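Local coordinates for protein ATP-dependent RNA helicase HrpB (Escherichia coli, PDB 6EUD) that hydrolyses ATP to ADP and phosphate as a bacterial DExH-box RNA helicase of the DEAH/RHA type, at residues Leu360-Met365 / Ala392-Leu396; Leu396-Gly400 / Gly497-Asp501. All blocks are in the same frame, centred on the assembly; numbering follows the deposited sequence.

Contact 1 (Leu360-Met365 / Ala392-Leu396); sequences LSGLLM and AKRLL
Leu364 and Leu396 carry the apolar packing here, between the start of helix 361-370 and the middle to late turns of helix 386-398. CD2 of Leu364 lies 3.7 Å from CD1 of Leu396, and the two side chains meet at a slant. A chi1 of -173° swings the Leu364 branch across to helix 386-398. The other branch of Leu396, CD2, meets the methyl CE of Met365 at 3.5 Å. The Met365 chain folds at chi2 and chi3 to bring CE there. CD2 of Leu395 touches CB of Ser361 at 3.7 Å.

Side chain also packs on backbone. CD2 of Leu364 comes to 3.4 Å from N of Lys393. CB of Ala392 sits 3.6 Å from N of Ser361, where helix 361-370 begins after its N-cap residue, Leu360. The small methyl lets the chains come close, with CA of Ser361 4.4 Å from CA of Ala392.

No hydrogen bond crosses the contact. Ser361 OG bonds to Asp359, and Lys393 NZ pairs with Glu405. The contact packs a helix of the helicase C-terminal region steeply, at -78°, against the helical region that follows. Helix 421-429 covers one flank, with Pro421 against Ser361 and Leu396, while Leu363 packs on helix 133-145.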
# COMPACT_ATOMS: atom_id res chain seq x y z
N LEU A 360 -4.43 2.62 -4.43
CA LEU A 360 -5.67 3.11 -3.85
C LEU A 360 -6.14 4.40 -4.50
O LEU A 360 -7.06 5.05 -3.98
CB LEU A 360 -5.50 3.32 -2.34
CG LEU A 360 -5.09 2.12 -1.49
CD1 LEU A 360 -5.04 2.51 -0.03
CD2 LEU A 360 -6.05 0.94 -1.69
N SER A 361 -5.53 4.79 -5.61
CA SER A 361 -5.95 6.00 -6.30
C SER A 361 -7.42 5.91 -6.76
O SER A 361 -8.16 6.89 -6.63
CB SER A 361 -5.03 6.31 -7.48
OG SER A 361 -4.95 5.23 -8.40
N GLY A 362 -7.85 4.75 -7.26
CA GLY A 362 -9.25 4.56 -7.61
C GLY A 362 -10.17 4.63 -6.40
O GLY A 362 -11.21 5.31 -6.43
N LEU A 363 -9.79 3.94 -5.32
CA LEU A 363 -10.56 3.92 -4.09
C LEU A 363 -10.69 5.31 -3.50
O LEU A 363 -11.77 5.71 -3.04
CB LEU A 363 -9.91 2.98 -3.09
CG LEU A 363 -10.48 3.00 -1.67
CD1 LEU A 363 -11.96 2.65 -1.70
CD2 LEU A 363 -9.73 1.99 -0.84
N LEU A 364 -9.60 6.05 -3.51
CA LEU A 364 -9.59 7.40 -2.95
C LEU A 364 -10.51 8.29 -3.78
O LEU A 364 -11.25 9.12 -3.24
CB LEU A 364 -8.16 7.95 -2.92
CG LEU A 364 -7.87 9.28 -2.23
CD1 LEU A 364 -8.37 9.22 -0.79
CD2 LEU A 364 -6.37 9.60 -2.27
N MET A 365 -10.47 8.10 -5.09
CA MET A 365 -11.33 8.82 -6.00
C MET A 365 -12.80 8.49 -5.69
O MET A 365 -13.62 9.38 -5.67
CB MET A 365 -10.97 8.48 -7.45
CG MET A 365 -11.77 9.18 -8.52
SD MET A 365 -11.39 10.91 -8.66
CE MET A 365 -9.70 10.83 -9.14
N ALA A 392 -1.51 7.41 -3.07
CA ALA A 392 -2.72 7.75 -3.84
C ALA A 392 -2.99 9.27 -3.89
O ALA A 392 -3.21 9.84 -4.97
CB ALA A 392 -3.93 7.02 -3.27
N LYS A 393 -2.97 9.92 -2.73
CA LYS A 393 -3.15 11.37 -2.67
C LYS A 393 -2.14 12.09 -3.58
O LYS A 393 -2.53 12.93 -4.39
CB LYS A 393 -3.00 11.86 -1.23
CG LYS A 393 -3.22 13.35 -1.03
CD LYS A 393 -2.95 13.70 0.43
CE LYS A 393 -3.22 15.17 0.76
NZ LYS A 393 -4.68 15.50 0.84
N ARG A 394 -0.87 11.71 -3.48
CA ARG A 394 0.16 12.33 -4.31
C ARG A 394 -0.12 12.15 -5.79
O ARG A 394 -0.01 13.10 -6.55
CB ARG A 394 1.55 11.80 -3.97
CG ARG A 394 2.08 12.37 -2.66
CD ARG A 394 3.55 12.07 -2.44
NE ARG A 394 3.78 10.63 -2.36
CZ ARG A 394 3.73 9.93 -1.23
NH1 ARG A 394 3.46 10.54 -0.08
NH2 ARG A 394 3.94 8.62 -1.26
N LEU A 395 -0.51 10.94 -6.19
CA LEU A 395 -0.85 10.71 -7.60
C LEU A 395 -2.03 11.58 -8.07
O LEU A 395 -1.98 12.14 -9.17
CB LEU A 395 -1.17 9.23 -7.85
CG LEU A 395 -1.75 8.90 -9.24
CD1 LEU A 395 -0.84 9.36 -10.39
CD2 LEU A 395 -2.01 7.40 -9.37
N LEU A 396 -3.07 11.67 -7.25
CA LEU A 396 -4.25 12.46 -7.61
C LEU A 396 -3.86 13.93 -7.75
O LEU A 396 -4.40 14.64 -8.62
CB LEU A 396 -5.37 12.27 -6.57
CG LEU A 396 -6.03 10.88 -6.55
CD1 LEU A 396 -7.25 10.86 -5.65
CD2 LEU A 396 -6.44 10.44 -7.95

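Contact 2 (Leu396-Gly400 / Gly497-Asp501); sequences LQMLG and GAFAD. With EDO (1,2-ethanediol), chain C.
A Schellman motif closes helix 386-398. Met398 and Leu399, at the C-terminal end of this helix, meet the end of helix 491-498 and the 3-10 turn after it. Gly400 takes the positive phi (73°) of the motif, and its N bonds back to O of Gln397 at 2.9 Å.

Met398 extends toward residues 497-501 with CG anti to its backbone N (chi1 -170°) and bends at chi3. Its methyl CE comes to 3.6 Å from OD1 of Asp501. The Met398 and Asp501 side chains cross at about a right angle. Leu399 reaches the backbone of Ala498 through one branch, with CD2 3.6 Å from CA. Both methyls, Met398 CE and Leu399 CD2, lie 3.7 Å from O of Ala498, which also takes a weak hydrogen bond from NE of Arg422.

No hydrogen bond joins the two segments. OD2 of Asp501 accepts one from O2 of a bound 1,2-ethanediol at 2.9 Å, a molecule probably taken from the crystallisation liquor. The same OD2 forms a salt bridge with Arg422, which probably favours the charged carboxylate.

Arg422 belongs to helix 421-429, which also packs on Leu399 through Ala425 and on Ala498 through Met426. Beyond, Phe499 turns away and packs on strand 534-542.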
# COMPACT_ATOMS: atom_id res chain seq x y z
N LEU A 396 -3.07 11.67 -7.25
CA LEU A 396 -4.25 12.46 -7.61
C LEU A 396 -3.86 13.93 -7.75
O LEU A 396 -4.40 14.64 -8.62
CB LEU A 396 -5.37 12.27 -6.57
CG LEU A 396 -6.03 10.88 -6.55
CD1 LEU A 396 -7.25 10.86 -5.65
CD2 LEU A 396 -6.44 10.44 -7.95
N GLN A 397 -2.92 14.37 -6.92
CA GLN A 397 -2.36 15.72 -7.05
C GLN A 397 -1.68 15.89 -8.41
O GLN A 397 -1.96 16.85 -9.12
CB GLN A 397 -1.39 16.01 -5.91
CG GLN A 397 -2.08 16.47 -4.65
CD GLN A 397 -1.28 16.22 -3.38
OE1 GLN A 397 -0.17 15.69 -3.42
NE2 GLN A 397 -1.86 16.58 -2.24
N MET A 398 -0.81 14.95 -8.76
CA MET A 398 -0.14 14.98 -10.06
C MET A 398 -1.15 15.10 -11.21
O MET A 398 -0.90 15.80 -12.19
CB MET A 398 0.73 13.72 -10.25
CG MET A 398 1.67 13.77 -11.48
SD MET A 398 2.39 12.20 -12.01
CE MET A 398 1.10 11.56 -13.08
N LEU A 399 -2.28 14.42 -11.07
CA LEU A 399 -3.29 14.37 -12.12
C LEU A 399 -4.21 15.59 -12.13
O LEU A 399 -5.05 15.73 -13.01
CB LEU A 399 -4.13 13.09 -11.98
CG LEU A 399 -3.33 11.77 -12.14
CD1 LEU A 399 -4.20 10.58 -11.83
CD2 LEU A 399 -2.68 11.66 -13.56
N GLY A 400 -4.04 16.46 -11.13
CA GLY A 400 -4.88 17.65 -10.99
C GLY A 400 -6.30 17.41 -10.50
O GLY A 400 -7.18 18.25 -10.71
N GLY A 497 0.40 14.05 -19.57
CA GLY A 497 -0.31 14.52 -18.39
C GLY A 497 -0.53 13.42 -17.36
O GLY A 497 -0.21 13.58 -16.18
N ALA A 498 -1.06 12.28 -17.82
CA ALA A 498 -1.48 11.22 -16.92
C ALA A 498 -0.35 10.24 -16.56
O ALA A 498 -0.49 9.47 -15.62
CB ALA A 498 -2.65 10.47 -17.53
N PHE A 499 0.75 10.26 -17.30
CA PHE A 499 1.86 9.36 -17.03
C PHE A 499 3.20 10.08 -17.02
O PHE A 499 4.20 9.52 -17.46
CB PHE A 499 1.89 8.24 -18.06
CG PHE A 499 0.62 7.44 -18.12
CD1 PHE A 499 -0.42 7.82 -18.95
CD2 PHE A 499 0.46 6.32 -17.31
CE1 PHE A 499 -1.59 7.08 -18.99
CE2 PHE A 499 -0.72 5.58 -17.35
CZ PHE A 499 -1.73 5.95 -18.19
N ALA A 500 3.22 11.31 -16.52
CA ALA A 500 4.45 12.12 -16.49
C ALA A 500 5.62 11.43 -15.76
O ALA A 500 6.77 11.54 -16.18
CB ALA A 500 4.17 13.46 -15.85
N ASP A 501 5.31 10.73 -14.68
CA ASP A 501 6.30 9.99 -13.90
C ASP A 501 6.84 8.78 -14.67
O ASP A 501 7.80 8.14 -14.22
CB ASP A 501 5.69 9.52 -12.58
CG ASP A 501 4.39 8.75 -12.79
OD1 ASP A 501 3.65 9.09 -13.73
OD2 ASP A 501 4.08 7.83 -12.02
C1 EDO C . 4.32 10.19 -8.84
O1 EDO C . 3.38 9.64 -7.95
C2 EDO C . 5.58 9.32 -8.89
O2 EDO C . 5.29 7.99 -9.37

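In the fold
Contacts 1 and 2 follow one another along helix 386-398, and their segments share Leu396. Their centres are 11 Å apart. Helix 386-398 is packed against helix 361-370, part of the helicase C-terminal region, in contact 1. In contact 2 its C-terminal end meets the end of helix 491-498, close before strand 503-506. Helix 421-429 borders both contacts. Its Arg422 touches Leu395 of contact 1, and in contact 2 it both touches Leu399 and pairs with Asp501. An ethanediol lies about 5 Å from the side chain of Leu395, and Asp501 of contact 2 binds ethanediol too. Both contacts are structural packing away from the predicted ATP site and the DEFH box.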